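Local atomic coordinates of 3-dehydroquinate dehydratase (Enterococcus faecalis, PDB entry 4PH6), a protein that catalyses the cis-dehydration of 3-dehydroquinate to 3-dehydroshikimate through an imine intermediate, the third step of the chorismate pathway to aromatic amino acids. Residues V7-N11 and V12-E16; Q69-M72 and E73-Q77; F101-Y104 and H105-K109; K150-Q154 and E155-A159. One frame throughout, in Å; residues are numbered along the deposited sequence.

Contact 1. Residues V7-N11 and V12-E16; sequences VIVKN and VRIGE
Val7 pairs with Ile14, and Val9 with Val12, as antiparallel hydrogen-bonded pairs, with Ile8 and Arg13 forming the non-hydrogen-bonded pair between them. The motif is a beta hairpin with a type I' turn from Val9 to Val12. Lys10 and Asn11 occupy its corner with positive phi. The hairpin lies beside the N-terminal ends of strands of the (beta/alpha)8 barrel, where Val7 and Ile14 rest on Ile171 and Val9 on Pro79. Two backbone bonds join each hydrogen-bonded pair. Val7 N to Ile14 O is the shortest at 2.7 Å, and Val9 N to Val12 O is the straightest at 166°. Ile8 CA adds a CA-H...O contact to Val12 O.

Val7, Val9, Val12 and Ile14 share one face. Val9 CG1 stands between its own backbone N and carbonyl carbon (chi1 43°). Val9 CG1 meets Ile14 CD1 at 3.7 Å from there. Ile14 CB packs 3.3 Å from Val7 O.

Ile8 and Arg13 run side by side on the other face. Ile8 CD1 covers one face of the guanidinium near its rim, 3.5 Å from Arg13 CZ. Arg13 bends at chi3 (79°), and Arg13 NE forms a salt bridge with Glu16 OE1 at 3.2 Å. That oxygen lies in the guanidinium plane but is approached from above the carboxylate. At another edge, Arg13 NH1 donates to a water at 3.1 Å, and this water donates to Asn11 O.

Contact 2. Residues Q69-M72 and E73-Q77; sequences QQVM and ERLGQ
Gln69 O accepts from Glu73 N at 3.1 Å, an ordinary helical bond four residues along, near the end of helix 61-73. Glu73 CG lies 3.2 Å from Gln69 O.

Gln70 O has a different kind of partner. Arg74 NH1 donates to Gln70 O at 2.7 Å, with an N-H...O angle of 148°. The arginine chain is extended from CG to NE and runs back along the helix. It presents the edge of its guanidinium, and Gln70 O lies near the plane of that group. NH1 itself sits above the carbonyl plane. Arg74 NH1 also touches Gln70 CB at 3.5 Å.

At Val71 the spacing shortens. Val71 O takes Arg74 N, three residues on, at 3.2 Å. Leu75 CG packs against Val71 O at 3.3 Å and also meets Val71 CG1. Val71 and Leu75 both rest on Leu80 of the next barrel strand.

Met72 O repeats the three-residue step, accepting from Leu75 N at 3.1 Å in a fairly straight bond (164°). The Met72 side chain packs on Leu80 and Lys10. Gly76 then leaves the helical conformation with positive phi.

Near the end of the helix the chain thus shifts to three-residue bonds, while an arginine side chain takes up one carbonyl of the last turn. A positive group here probably suits the partial negative charge of a helix C terminus.

Contact 3. Residues F101-Y104 and H105-K109; sequences FALY and HELVK
Tyr104 and Leu107 meet one turn apart on helix 97-110, the helix of the beta-alpha-beta unit that runs from strand 80-83 to strand 115-119 of the barrel.

The backbone contacts are regular alpha-helical bonds. Phe101, Ala102, Leu103 and Tyr104 each offer a carbonyl oxygen to the N-H four residues on, that of His105, Glu106, Leu107 and Val108. The bond from Val108 N to Tyr104 O is the shortest of the four at 2.9 Å.

The apolar contacts centre on Leu107. Leu107 CD1 reaches the edge of the Tyr104 ring, near the ring plane, 4.2 Å from Tyr104 CD1. Leu107 CG is also 4.2 Å from Leu103 CD1. Leu107 has CG anti to its carbonyl carbon (chi1 -75°), which directs the branch back toward the preceding turn. Leu107 further packs on Val64 and Cys65 of helix 61-73. Tyr104 packs on Leu130 and Leu116, and its OH is hydrogen-bonded to Phe84 N.

Other side chains lie against backbone oxygens. Val108 CG2 is 3.2 Å from Tyr104 O. The His105 ring stands obliquely to Phe101 O, with His105 CD2 3.3 Å from Phe101 O. Glu106 CG lies 3.6 Å from Ala102 O.

Water supplies the last kind of contact. One water donates to Ala102 O at 2.9 Å and, weakly, to Glu106 OE1 at 3.5 Å.

Contact 4. Residues K150-Q154 and E155-A159; sequences KTPSQ and EEIVA
Pro152 and Ile157 cross at about a right angle and form the close apolar side of this helix start, with Pro152 CB 4.1 Å from Ile157 CG1. Ile157 CD1 also meets Thr151 CG2 at 4.0 Å, and Pro152 CB touches Glu156 CG. Ile157 packs on Ile174 and Ala190, so this side faces the neighbouring strand and helix. Thr151 OG1 is bonded to Met177 O, and Gln154 NE2 to Glu193 OE1 on helix 181-197.

Ser153 is the N-cap of helix 154-166. Ser153 OG, between its backbone N and carbonyl carbon (chi1 75°), accepts from Glu156 N at 3.2 Å, a capping bond. Ser153 O receives Ile157 N at 3.0 Å, and Gln154 O receives Val158 N.

The solvent side is looser. Ser153 and Glu155 are exposed there, and Glu155 OE1 stands 3.6 Å from Ser153 OG. One water lies between them, 3.2 Å from Ser153 OG, and donates only weakly to Glu155 OE1. Glu156 OE1 forms a salt bridge with Arg160 NE.

The hydroxyl gives Glu156 N an acceptor where the helix has no preceding turn; Ser153 O is a second, weak one. The Glu155 carboxylate probably suits the partial positive charge of the helix N terminus.

From the N terminus, contact 1 closes a hairpin at one end of the barrel. Contact 2 follows at the end of helix 61-73, where the chain turns toward strand 80-83. Contact 3 lies within the next helix, 97-110, and closes no loop. Contact 4 starts helix 154-166 after strand 140-147. The four come in series; none nests or crosses. Contacts 1 and 2 touch, with Lys10 against Met72 and Gln77. Contacts 2 and 3 belong to adjacent helices, their nearest atoms about 7 Å apart. Contact 4 lies on the opposite side of the chain's centre from contact 2, about 37 Å between centres.

Contact 1. Residues V7-N11 and V12-E16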
loop_
_atom_site.group_PDB
_atom_site.type_symbol
_atom_site.label_atom_id
_atom_site.label_comp_id
_atom_site.label_asym_id
_atom_site.label_seq_id
_atom_site.Cartn_x
_atom_site.Cartn_y
_atom_site.Cartn_z
ATOM N N VAL A 7 12.512 -20.561 2.953
ATOM C CA VAL A 7 12.275 -21.835 2.282
ATOM C C VAL A 7 12.807 -21.767 0.861
ATOM O O VAL A 7 12.344 -20.958 0.055
ATOM C CB VAL A 7 10.774 -22.198 2.285
ATOM C CG1 VAL A 7 10.499 -23.383 1.373
ATOM C CG2 VAL A 7 10.297 -22.468 3.723
ATOM N N ILE A 8 13.796 -22.599 0.557
ATOM C CA ILE A 8 14.439 -22.538 -0.741
ATOM C C ILE A 8 14.011 -23.710 -1.615
ATOM O O ILE A 8 14.203 -24.861 -1.267
ATOM C CB ILE A 8 15.973 -22.489 -0.582
ATOM C CG1 ILE A 8 16.354 -21.336 0.349
ATOM C CG2 ILE A 8 16.682 -22.334 -1.934
ATOM C CD1 ILE A 8 17.851 -21.172 0.547
ATOM N N VAL A 9 13.407 -23.389 -2.754
ATOM C CA VAL A 9 12.954 -24.388 -3.722
ATOM C C VAL A 9 13.341 -24.004 -5.164
ATOM O O VAL A 9 12.908 -22.965 -5.689
ATOM C CB VAL A 9 11.419 -24.619 -3.611
ATOM C CG1 VAL A 9 10.691 -23.318 -3.459
ATOM C CG2 VAL A 9 10.898 -25.379 -4.816
ATOM N N LYS A 10 14.154 -24.863 -5.786
ATOM C CA LYS A 10 14.696 -24.630 -7.129
ATOM C C LYS A 10 15.303 -23.230 -7.241
ATOM O O LYS A 10 14.970 -22.458 -8.140
ATOM C CB LYS A 10 13.622 -24.846 -8.196
ATOM C CG LYS A 10 13.216 -26.306 -8.310
ATOM C CD LYS A 10 12.213 -26.595 -9.433
ATOM C CE LYS A 10 11.970 -28.098 -9.502
ATOM N NZ LYS A 10 10.791 -28.482 -10.318
ATOM N N ASN A 11 16.178 -22.933 -6.281
ATOM C CA ASN A 11 16.913 -21.680 -6.175
ATOM C C ASN A 11 16.036 -20.473 -5.838
ATOM O O ASN A 11 16.551 -19.375 -5.655
ATOM C CB ASN A 11 17.711 -21.428 -7.462
ATOM C CG ASN A 11 18.946 -22.315 -7.559
ATOM O OD1 ASN A 11 19.186 -23.172 -6.695
ATOM N ND2 ASN A 11 19.726 -22.132 -8.624
ATOM N N VAL A 12 14.724 -20.665 -5.733
ATOM C CA VAL A 12 13.842 -19.569 -5.330
ATOM C C VAL A 12 13.804 -19.451 -3.799
ATOM O O VAL A 12 13.339 -20.359 -3.106
ATOM C CB VAL A 12 12.396 -19.744 -5.875
ATOM C CG1 VAL A 12 11.458 -18.656 -5.302
ATOM C CG2 VAL A 12 12.385 -19.697 -7.399
ATOM N N ARG A 13 14.282 -18.316 -3.283
ATOM C CA ARG A 13 14.431 -18.121 -1.841
ATOM C C ARG A 13 13.206 -17.457 -1.241
ATOM O O ARG A 13 13.139 -16.242 -1.148
ATOM C CB ARG A 13 15.683 -17.294 -1.534
ATOM C CG ARG A 13 16.933 -17.805 -2.251
ATOM C CD ARG A 13 18.186 -16.970 -1.968
ATOM N NE ARG A 13 18.792 -17.288 -0.675
ATOM C CZ ARG A 13 19.640 -18.298 -0.475
ATOM N NH1 ARG A 13 19.978 -19.095 -1.484
ATOM N NH2 ARG A 13 20.148 -18.514 0.735
ATOM N N ILE A 14 12.239 -18.268 -0.826
ATOM C CA ILE A 14 10.991 -17.765 -0.276
ATOM C C ILE A 14 11.146 -17.381 1.196
ATOM O O ILE A 14 11.438 -18.233 2.041
ATOM C CB ILE A 14 9.880 -18.799 -0.406
ATOM C CG1 ILE A 14 9.847 -19.345 -1.833
ATOM C CG2 ILE A 14 8.540 -18.190 0.020
ATOM C CD1 ILE A 14 8.871 -20.466 -2.042
ATOM N N GLY A 15 10.947 -16.098 1.492
ATOM C CA GLY A 15 11.150 -15.579 2.838
ATOM C C GLY A 15 12.380 -14.689 2.913
ATOM O O GLY A 15 12.869 -14.383 3.999
ATOM N N GLU A 16 12.884 -14.285 1.744
ATOM C CA GLU A 16 14.051 -13.405 1.634
ATOM C C GLU A 16 13.906 -12.407 0.493
ATOM O O GLU A 16 13.342 -12.718 -0.548
ATOM C CB GLU A 16 15.328 -14.212 1.412
ATOM C CG GLU A 16 16.084 -14.593 2.668
ATOM C CD GLU A 16 17.438 -15.212 2.343
ATOM O OE1 GLU A 16 18.026 -14.870 1.293
ATOM O OE2 GLU A 16 17.899 -16.066 3.130
HETATM O O HOH W 1 19.548 -19.315 -4.590
#

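Contact 2. Residues Q69-M72 and E73-Q77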
loop_
_atom_site.group_PDB
_atom_site.type_symbol
_atom_site.label_atom_id
_atom_site.label_comp_id
_atom_site.label_asym_id
_atom_site.label_seq_id
_atom_site.Cartn_x
_atom_site.Cartn_y
_atom_site.Cartn_z
ATOM N N GLN A 69 2.846 -34.308 -14.211
ATOM C CA GLN A 69 4.158 -34.577 -14.794
ATOM C C GLN A 69 4.424 -33.722 -16.034
ATOM O O GLN A 69 5.487 -33.111 -16.167
ATOM C CB GLN A 69 4.285 -36.063 -15.143
ATOM C CG GLN A 69 4.862 -36.897 -14.021
ATOM C CD GLN A 69 6.269 -36.451 -13.628
ATOM O OE1 GLN A 69 7.038 -35.950 -14.458
ATOM N NE2 GLN A 69 6.618 -36.655 -12.366
ATOM N N GLN A 70 3.439 -33.668 -16.925
ATOM C CA GLN A 70 3.512 -32.870 -18.143
ATOM C C GLN A 70 3.562 -31.354 -17.888
ATOM O O GLN A 70 4.186 -30.604 -18.649
ATOM C CB GLN A 70 2.324 -33.221 -19.022
ATOM C CG GLN A 70 2.292 -34.702 -19.369
ATOM C CD GLN A 70 0.994 -35.127 -20.004
ATOM O OE1 GLN A 70 -0.081 -34.716 -19.577
ATOM N NE2 GLN A 70 1.088 -35.955 -21.040
ATOM N N VAL A 71 2.895 -30.916 -16.826
ATOM C CA VAL A 71 2.941 -29.525 -16.399
ATOM C C VAL A 71 4.340 -29.159 -15.914
ATOM O O VAL A 71 4.901 -28.149 -16.328
ATOM C CB VAL A 71 1.922 -29.251 -15.276
ATOM C CG1 VAL A 71 2.325 -28.034 -14.469
ATOM C CG2 VAL A 71 0.539 -29.087 -15.857
ATOM N N MET A 72 4.903 -30.005 -15.054
ATOM C CA MET A 72 6.260 -29.804 -14.542
ATOM C C MET A 72 7.311 -29.723 -15.649
ATOM O O MET A 72 8.225 -28.894 -15.593
ATOM C CB MET A 72 6.628 -30.926 -13.579
ATOM C CG MET A 72 8.037 -30.834 -13.055
ATOM S SD MET A 72 8.134 -29.530 -11.837
ATOM C CE MET A 72 7.136 -30.238 -10.512
ATOM N N GLU A 73 7.184 -30.591 -16.650
ATOM C CA GLU A 73 8.153 -30.637 -17.742
ATOM C C GLU A 73 8.237 -29.322 -18.497
ATOM O O GLU A 73 9.298 -28.994 -19.039
ATOM C CB GLU A 73 7.822 -31.758 -18.723
ATOM C CG GLU A 73 7.968 -33.143 -18.145
ATOM C CD GLU A 73 7.672 -34.213 -19.171
ATOM O OE1 GLU A 73 6.869 -33.942 -20.091
ATOM O OE2 GLU A 73 8.255 -35.319 -19.067
ATOM N N ARG A 74 7.127 -28.579 -18.525
ATOM C CA ARG A 74 7.041 -27.298 -19.239
ATOM C C ARG A 74 7.309 -26.062 -18.355
ATOM O O ARG A 74 7.149 -24.934 -18.811
ATOM C CB ARG A 74 5.650 -27.151 -19.887
ATOM C CG ARG A 74 5.325 -28.161 -20.992
ATOM C CD ARG A 74 3.812 -28.337 -21.182
ATOM N NE ARG A 74 3.484 -29.173 -22.340
ATOM C CZ ARG A 74 3.565 -30.505 -22.365
ATOM N NH1 ARG A 74 3.983 -31.184 -21.296
ATOM N NH2 ARG A 74 3.240 -31.166 -23.472
ATOM N N LEU A 75 7.691 -26.249 -17.094
ATOM C CA LEU A 75 7.745 -25.098 -16.184
ATOM C C LEU A 75 9.066 -24.342 -16.171
ATOM O O LEU A 75 9.212 -23.411 -15.405
ATOM C CB LEU A 75 7.414 -25.529 -14.757
ATOM C CG LEU A 75 5.917 -25.594 -14.457
ATOM C CD1 LEU A 75 5.672 -25.652 -12.966
ATOM C CD2 LEU A 75 5.202 -24.389 -15.037
ATOM N N GLY A 76 10.022 -24.738 -17.009
ATOM C CA GLY A 76 11.308 -24.060 -17.084
ATOM C C GLY A 76 12.023 -23.939 -15.743
ATOM O O GLY A 76 12.739 -22.960 -15.491
ATOM N N GLN A 77 11.777 -24.935 -14.886
ATOM C CA GLN A 77 12.401 -25.113 -13.572
ATOM C C GLN A 77 11.866 -24.111 -12.536
ATOM O O GLN A 77 12.526 -23.830 -11.535
ATOM C CB GLN A 77 13.933 -25.037 -13.691
ATOM C CG GLN A 77 14.725 -25.665 -12.536
ATOM C CD GLN A 77 14.474 -27.171 -12.313
ATOM O OE1 GLN A 77 13.852 -27.852 -13.122
ATOM N NE2 GLN A 77 14.964 -27.679 -11.192
#

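Contact 3. Residues F101-Y104 and H105-K109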
loop_
_atom_site.group_PDB
_atom_site.type_symbol
_atom_site.label_atom_id
_atom_site.label_comp_id
_atom_site.label_asym_id
_atom_site.label_seq_id
_atom_site.Cartn_x
_atom_site.Cartn_y
_atom_site.Cartn_z
ATOM N N PHE A 101 -8.232 -36.043 0.560
ATOM C CA PHE A 101 -6.985 -36.641 1.030
ATOM C C PHE A 101 -6.460 -37.754 0.118
ATOM O O PHE A 101 -5.245 -37.933 0.002
ATOM C CB PHE A 101 -7.160 -37.157 2.459
ATOM C CG PHE A 101 -7.201 -36.060 3.472
ATOM C CD1 PHE A 101 -6.043 -35.411 3.844
ATOM C CD2 PHE A 101 -8.401 -35.654 4.032
ATOM C CE1 PHE A 101 -6.072 -34.401 4.771
ATOM C CE2 PHE A 101 -8.434 -34.650 4.956
ATOM C CZ PHE A 101 -7.269 -34.019 5.331
ATOM N N ALA A 102 -7.355 -38.486 -0.535
ATOM C CA ALA A 102 -6.932 -39.555 -1.448
ATOM C C ALA A 102 -6.173 -38.999 -2.669
ATOM O O ALA A 102 -5.160 -39.570 -3.104
ATOM C CB ALA A 102 -8.137 -40.369 -1.895
ATOM N N LEU A 103 -6.663 -37.881 -3.203
ATOM C CA LEU A 103 -6.025 -37.201 -4.336
ATOM C C LEU A 103 -4.612 -36.745 -3.997
ATOM O O LEU A 103 -3.671 -36.978 -4.757
ATOM C CB LEU A 103 -6.848 -35.993 -4.776
ATOM C CG LEU A 103 -6.282 -35.140 -5.924
ATOM C CD1 LEU A 103 -5.708 -35.975 -7.067
ATOM C CD2 LEU A 103 -7.351 -34.194 -6.456
ATOM N N TYR A 104 -4.483 -36.071 -2.860
ATOM C CA TYR A 104 -3.193 -35.571 -2.410
ATOM C C TYR A 104 -2.195 -36.709 -2.149
ATOM O O TYR A 104 -1.031 -36.614 -2.549
ATOM C CB TYR A 104 -3.370 -34.722 -1.148
ATOM C CG TYR A 104 -3.749 -33.270 -1.397
ATOM C CD1 TYR A 104 -3.782 -32.738 -2.684
ATOM C CD2 TYR A 104 -4.039 -32.423 -0.334
ATOM C CE1 TYR A 104 -4.107 -31.404 -2.899
ATOM C CE2 TYR A 104 -4.366 -31.101 -0.536
ATOM C CZ TYR A 104 -4.393 -30.591 -1.815
ATOM O OH TYR A 104 -4.721 -29.261 -1.998
ATOM N N HIS A 105 -2.642 -37.772 -1.480
ATOM C CA HIS A 105 -1.791 -38.932 -1.225
ATOM C C HIS A 105 -1.260 -39.499 -2.549
ATOM O O HIS A 105 -0.080 -39.842 -2.651
ATOM C CB HIS A 105 -2.542 -40.019 -0.437
ATOM C CG HIS A 105 -2.427 -39.894 1.052
ATOM N ND1 HIS A 105 -1.217 -39.952 1.722
ATOM C CD2 HIS A 105 -3.374 -39.749 2.014
ATOM C CE1 HIS A 105 -1.425 -39.819 3.019
ATOM N NE2 HIS A 105 -2.722 -39.703 3.225
ATOM N N GLU A 106 -2.121 -39.565 -3.563
ATOM C CA GLU A 106 -1.715 -40.047 -4.881
ATOM C C GLU A 106 -0.699 -39.147 -5.590
ATOM O O GLU A 106 0.252 -39.641 -6.195
ATOM C CB GLU A 106 -2.931 -40.225 -5.789
ATOM C CG GLU A 106 -3.610 -41.558 -5.606
ATOM C CD GLU A 106 -2.647 -42.727 -5.748
ATOM O OE1 GLU A 106 -2.231 -43.276 -4.704
ATOM O OE2 GLU A 106 -2.315 -43.102 -6.894
ATOM N N LEU A 107 -0.918 -37.835 -5.545
ATOM C CA LEU A 107 0.037 -36.883 -6.100
ATOM C C LEU A 107 1.395 -37.049 -5.432
ATOM O O LEU A 107 2.435 -37.023 -6.094
ATOM C CB LEU A 107 -0.466 -35.446 -5.921
ATOM C CG LEU A 107 -1.595 -35.019 -6.864
ATOM C CD1 LEU A 107 -2.142 -33.675 -6.442
ATOM C CD2 LEU A 107 -1.125 -34.979 -8.318
ATOM N N VAL A 108 1.376 -37.232 -4.115
ATOM C CA VAL A 108 2.606 -37.416 -3.364
ATOM C C VAL A 108 3.402 -38.623 -3.885
ATOM O O VAL A 108 4.623 -38.535 -4.049
ATOM C CB VAL A 108 2.326 -37.576 -1.856
ATOM C CG1 VAL A 108 3.568 -38.107 -1.128
ATOM C CG2 VAL A 108 1.870 -36.247 -1.257
ATOM N N LYS A 109 2.701 -39.722 -4.177
ATOM C CA LYS A 109 3.328 -40.962 -4.627
ATOM C C LYS A 109 3.789 -40.946 -6.081
ATOM O O LYS A 109 4.885 -41.414 -6.385
ATOM C CB LYS A 109 2.364 -42.145 -4.443
ATOM C CG LYS A 109 2.151 -42.539 -3.001
ATOM C CD LYS A 109 0.967 -43.476 -2.854
ATOM C CE LYS A 109 0.683 -43.727 -1.381
ATOM N NZ LYS A 109 -0.673 -44.292 -1.155
HETATM O O HOH W 2 -4.800 -42.345 -2.545
#

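Contact 4. Residues K150-Q154 and E155-A159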
loop_
_atom_site.group_PDB
_atom_site.type_symbol
_atom_site.label_atom_id
_atom_site.label_comp_id
_atom_site.label_asym_id
_atom_site.label_seq_id
_atom_site.Cartn_x
_atom_site.Cartn_y
_atom_site.Cartn_z
ATOM N N LYS A 150 -15.388 -12.525 5.152
ATOM C CA LYS A 150 -15.110 -11.542 6.184
ATOM C C LYS A 150 -13.659 -11.561 6.635
ATOM O O LYS A 150 -12.867 -12.410 6.230
ATOM C CB LYS A 150 -16.011 -11.784 7.399
ATOM C CG LYS A 150 -15.749 -13.117 8.069
ATOM C CD LYS A 150 -16.687 -13.376 9.228
ATOM C CE LYS A 150 -16.381 -14.720 9.865
ATOM N NZ LYS A 150 -16.587 -15.834 8.902
ATOM N N THR A 151 -13.333 -10.611 7.499
ATOM C CA THR A 151 -12.018 -10.522 8.100
ATOM C C THR A 151 -12.120 -10.812 9.592
ATOM O O THR A 151 -12.818 -10.098 10.315
ATOM C CB THR A 151 -11.402 -9.130 7.886
ATOM O OG1 THR A 151 -11.396 -8.822 6.487
ATOM C CG2 THR A 151 -9.976 -9.084 8.433
ATOM N N PRO A 152 -11.432 -11.869 10.059
ATOM C CA PRO A 152 -11.430 -12.169 11.496
ATOM C C PRO A 152 -10.652 -11.096 12.243
ATOM O O PRO A 152 -9.978 -10.276 11.616
ATOM C CB PRO A 152 -10.714 -13.525 11.589
ATOM C CG PRO A 152 -10.660 -14.052 10.181
ATOM C CD PRO A 152 -10.651 -12.849 9.289
ATOM N N SER A 153 -10.729 -11.110 13.565
ATOM C CA SER A 153 -9.971 -10.158 14.353
ATOM C C SER A 153 -8.489 -10.360 14.109
ATOM O O SER A 153 -8.058 -11.446 13.695
ATOM C CB SER A 153 -10.275 -10.308 15.842
ATOM O OG SER A 153 -9.635 -11.463 16.349
ATOM N N GLN A 154 -7.709 -9.317 14.370
ATOM C CA GLN A 154 -6.271 -9.408 14.244
ATOM C C GLN A 154 -5.694 -10.603 15.021
ATOM O O GLN A 154 -4.824 -11.309 14.511
ATOM C CB GLN A 154 -5.616 -8.116 14.718
ATOM C CG GLN A 154 -4.119 -8.260 14.914
ATOM C CD GLN A 154 -3.426 -6.926 15.082
ATOM O OE1 GLN A 154 -4.029 -5.882 14.857
ATOM N NE2 GLN A 154 -2.153 -6.956 15.448
ATOM N N GLU A 155 -6.187 -10.824 16.242
ATOM C CA GLU A 155 -5.689 -11.894 17.087
ATOM C C GLU A 155 -5.992 -13.258 16.482
ATOM O O GLU A 155 -5.184 -14.177 16.571
ATOM C CB GLU A 155 -6.283 -11.805 18.498
ATOM C CG GLU A 155 -5.862 -10.549 19.246
ATOM C CD GLU A 155 -6.706 -9.338 18.861
ATOM O OE1 GLU A 155 -7.947 -9.474 18.811
ATOM O OE2 GLU A 155 -6.137 -8.262 18.562
ATOM N N GLU A 156 -7.156 -13.386 15.866
ATOM C CA GLU A 156 -7.566 -14.661 15.300
ATOM C C GLU A 156 -6.751 -14.997 14.051
ATOM O O GLU A 156 -6.388 -16.147 13.847
ATOM C CB GLU A 156 -9.070 -14.651 15.001
ATOM C CG GLU A 156 -9.591 -15.880 14.280
ATOM C CD GLU A 156 -9.350 -17.173 15.040
ATOM O OE1 GLU A 156 -9.281 -18.231 14.375
ATOM O OE2 GLU A 156 -9.231 -17.129 16.291
ATOM N N ILE A 157 -6.448 -13.994 13.235
ATOM C CA ILE A 157 -5.566 -14.174 12.081
ATOM C C ILE A 157 -4.180 -14.623 12.553
ATOM O O ILE A 157 -3.590 -15.557 11.998
ATOM C CB ILE A 157 -5.455 -12.877 11.250
ATOM C CG1 ILE A 157 -6.854 -12.418 10.807
ATOM C CG2 ILE A 157 -4.533 -13.089 10.036
ATOM C CD1 ILE A 157 -6.912 -11.096 10.057
ATOM N N VAL A 158 -3.674 -13.962 13.592
ATOM C CA VAL A 158 -2.383 -14.309 14.175
ATOM C C VAL A 158 -2.422 -15.721 14.775
ATOM O O VAL A 158 -1.475 -16.490 14.629
ATOM C CB VAL A 158 -1.964 -13.280 15.273
ATOM C CG1 VAL A 158 -0.785 -13.781 16.082
ATOM C CG2 VAL A 158 -1.646 -11.920 14.641
ATOM N N ALA A 159 -3.518 -16.056 15.449
ATOM C CA ALA A 159 -3.645 -17.358 16.068
ATOM C C ALA A 159 -3.679 -18.443 15.007
ATOM O O ALA A 159 -3.084 -19.506 15.188
ATOM C CB ALA A 159 -4.902 -17.428 16.952
HETATM O O HOH W 3 -10.529 -11.654 19.412
#